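Local structure of transcriptional regulator, TetR family (Thermus thermophilus, 3VPR) at residues A[47-50]-A[51-55]. The protein is a transcriptional repressor of the TetR family that probably binds regulatory DNA through an N-terminal helix-turn-helix domain. Numbering follows the deposited sequence.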
ATOM      1  N   LYS A  47      -7.999 -12.159 -22.228  1.00 34.92           N
ATOM      2  CA  LYS A  47      -8.403 -11.534 -20.976  1.00 36.36           C
ATOM      3  C   LYS A  47      -7.229 -10.735 -20.428  1.00 31.28           C
ATOM      4  O   LYS A  47      -7.392  -9.641 -19.885  1.00 40.98           O
ATOM      5  CB  LYS A  47      -8.781 -12.624 -19.972  1.00 32.35           C
ATOM      6  CG  LYS A  47      -9.280 -12.137 -18.620  1.00 36.13           C
ATOM      7  CD  LYS A  47      -9.377 -13.343 -17.649  1.00 32.64           C
ATOM      8  CE  LYS A  47      -9.620 -12.919 -16.217  1.00 39.52           C
ATOM      9  NZ  LYS A  47      -9.594 -14.090 -15.294  1.00 51.18           N
ATOM     10  N   GLU A  48      -6.037 -11.302 -20.571  1.00 34.89           N
ATOM     11  CA  GLU A  48      -4.818 -10.677 -20.073  1.00 37.58           C
ATOM     12  C   GLU A  48      -4.562  -9.340 -20.769  1.00 30.67           C
ATOM     13  O   GLU A  48      -4.076  -8.400 -20.151  1.00 29.40           O
ATOM     14  CB  GLU A  48      -3.637 -11.651 -20.271  1.00 44.15           C
ATOM     15  CG  GLU A  48      -2.294 -11.216 -19.681  1.00 41.23           C
ATOM     16  CD  GLU A  48      -1.551 -10.238 -20.567  1.00 49.24           C
ATOM     17  OE1 GLU A  48      -1.849 -10.199 -21.782  1.00 45.83           O
ATOM     18  OE2 GLU A  48      -0.665  -9.522 -20.054  1.00 43.19           O
ATOM     19  N   GLU A  49      -4.899  -9.260 -22.053  1.00 29.05           N
ATOM     20  CA  GLU A  49      -4.709  -8.024 -22.801  1.00 35.06           C
ATOM     21  C   GLU A  49      -5.656  -6.948 -22.282  1.00 32.80           C
ATOM     22  O   GLU A  49      -5.308  -5.768 -22.310  1.00 38.45           O
ATOM     23  CB  GLU A  49      -4.943  -8.249 -24.297  1.00 35.28           C
ATOM     24  CG  GLU A  49      -4.960  -6.975 -25.145  1.00 32.49           C
ATOM     25  CD  GLU A  49      -3.605  -6.316 -25.258  1.00 28.59           C
ATOM     26  OE1 GLU A  49      -2.589  -7.020 -25.105  1.00 40.38           O
ATOM     27  OE2 GLU A  49      -3.549  -5.099 -25.529  1.00 34.70           O
ATOM     28  N   ILE A  50      -6.832  -7.354 -21.795  1.00 29.63           N
ATOM     29  CA  ILE A  50      -7.818  -6.400 -21.256  1.00 29.05           C
ATOM     30  C   ILE A  50      -7.259  -5.817 -19.959  1.00 35.48           C
ATOM     31  O   ILE A  50      -7.284  -4.598 -19.745  1.00 33.77           O
ATOM     32  CB  ILE A  50      -9.192  -7.088 -20.970  1.00 33.16           C
ATOM     33  CG1 ILE A  50      -9.804  -7.578 -22.286  1.00 29.88           C
ATOM     34  CG2 ILE A  50     -10.150  -6.108 -20.271  1.00 21.82           C
ATOM     35  CD1 ILE A  50     -11.187  -8.215 -22.142  1.00 34.57           C
ATOM     36  N   LEU A  51      -6.743  -6.697 -19.105  1.00 26.47           N
ATOM     37  CA  LEU A  51      -6.130  -6.284 -17.849  1.00 34.05           C
ATOM     38  C   LEU A  51      -4.929  -5.388 -18.155  1.00 31.14           C
ATOM     39  O   LEU A  51      -4.674  -4.401 -17.478  1.00 35.80           O
ATOM     40  CB  LEU A  51      -5.645  -7.510 -17.065  1.00 30.11           C
ATOM     41  CG  LEU A  51      -4.726  -7.166 -15.886  1.00 32.48           C
ATOM     42  CD1 LEU A  51      -5.486  -6.285 -14.904  1.00 43.03           C
ATOM     43  CD2 LEU A  51      -4.237  -8.431 -15.198  1.00 41.81           C
ATOM     44  N   TYR A  52      -4.177  -5.761 -19.180  1.00 38.34           N
ATOM     45  CA  TYR A  52      -3.007  -4.991 -19.576  1.00 40.40           C
ATOM     46  C   TYR A  52      -3.397  -3.570 -20.014  1.00 37.41           C
ATOM     47  O   TYR A  52      -2.804  -2.599 -19.554  1.00 44.50           O
ATOM     48  CB  TYR A  52      -2.267  -5.727 -20.704  1.00 32.12           C
ATOM     49  CG  TYR A  52      -1.209  -4.906 -21.385  1.00 34.62           C
ATOM     50  CD1 TYR A  52      -0.105  -4.418 -20.676  1.00 33.11           C
ATOM     51  CD2 TYR A  52      -1.322  -4.590 -22.734  1.00 36.12           C
ATOM     52  CE1 TYR A  52       0.849  -3.632 -21.296  1.00 32.27           C
ATOM     53  CE2 TYR A  52      -0.377  -3.808 -23.366  1.00 33.33           C
ATOM     54  CZ  TYR A  52       0.706  -3.329 -22.647  1.00 41.25           C
ATOM     55  OH  TYR A  52       1.630  -2.531 -23.282  1.00 48.10           O
ATOM     56  N   GLU A  53      -4.399  -3.450 -20.881  1.00 32.88           N
ATOM     57  CA  GLU A  53      -4.832  -2.136 -21.360  1.00 38.56           C
ATOM     58  C   GLU A  53      -5.457  -1.273 -20.261  1.00 37.13           C
ATOM     59  O   GLU A  53      -5.288  -0.054 -20.247  1.00 27.89           O
ATOM     60  CB  GLU A  53      -5.770  -2.291 -22.562  1.00 32.63           C
ATOM     61  CG  GLU A  53      -4.975  -2.536 -23.838  1.00 33.65           C
ATOM     62  CD  GLU A  53      -5.823  -2.691 -25.072  1.00 33.00           C
ATOM     63  OE1 GLU A  53      -6.700  -1.835 -25.316  1.00 41.19           O
ATOM     64  OE2 GLU A  53      -5.593  -3.672 -25.810  1.00 32.79           O
ATOM     65  N   ILE A  54      -6.159  -1.904 -19.328  1.00 23.63           N
ATOM     66  CA  ILE A  54      -6.712  -1.162 -18.212  1.00 29.80           C
ATOM     67  C   ILE A  54      -5.537  -0.580 -17.401  1.00 37.06           C
ATOM     68  O   ILE A  54      -5.544   0.591 -17.021  1.00 32.78           O
ATOM     69  CB  ILE A  54      -7.563  -2.078 -17.314  1.00 32.51           C
ATOM     70  CG1 ILE A  54      -8.917  -2.337 -17.985  1.00 37.22           C
ATOM     71  CG2 ILE A  54      -7.734  -1.455 -15.929  1.00 33.95           C
ATOM     72  CD1 ILE A  54      -9.788  -3.346 -17.267  1.00 32.11           C
ATOM     73  N   SER A  55      -4.523  -1.400 -17.147  1.00 34.37           N
ATOM     74  CA  SER A  55      -3.353  -0.949 -16.384  1.00 34.11           C
ATOM     75  C   SER A  55      -2.650   0.200 -17.103  1.00 35.56           C
ATOM     76  O   SER A  55      -2.333   1.220 -16.498  1.00 37.58           O
ATOM     77  CB  SER A  55      -2.382  -2.110 -16.183  1.00 29.60           C
ATOM     78  OG  SER A  55      -3.001  -3.137 -15.429  1.00 36.97           O
TER
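Glu-49 and Glu-53, one turn apart near the start of helix 47-70, bring their carboxylates together and illustrate how two acids spaced i, i+4 can meet on one helix face. Their OE2 atoms lie 2.5 Å apart, with the carboxylate planes turned 66° against each other. The Glu-49 chain makes this possible by bending at chi2 (69°), which swings its carboxylate along the helix toward the next turn, whereas Glu-53 runs straight beyond CG and crosses it. The same Glu-49 group also lies alongside Tyr-52: both its oxygens approach CD2, OE2 at the ring edge and in the ring plane, 3.6 Å from CD2. Beneath the acids the backbone is regular: Glu-53 N donates to Glu-49 O at 2.9 Å, Ile-54 N to Ile-50 O at 2.9 Å and Leu-51 N to Lys-47 O at 3.1 Å. On the apolar flank, CG1 of Ile-54 rests 3.3 Å from Ile-50 O. Ile-50 packs on Leu-9 and Ala-12 of helix 4-19; Ile-54 touches Ala-13 there and, with Leu-51, Thr-99 of helix 94-103, so this turn joins the DNA-binding domain to the C-terminal one. Two acid oxygens at such a separation would repel if both groups were ionised; one of the pair therefore probably holds a proton, its pKa perhaps raised by the neighbouring acid, and a long, weak ion pair between Glu-53 OE2 and Arg-5 NH2 may offset part of any remaining charge.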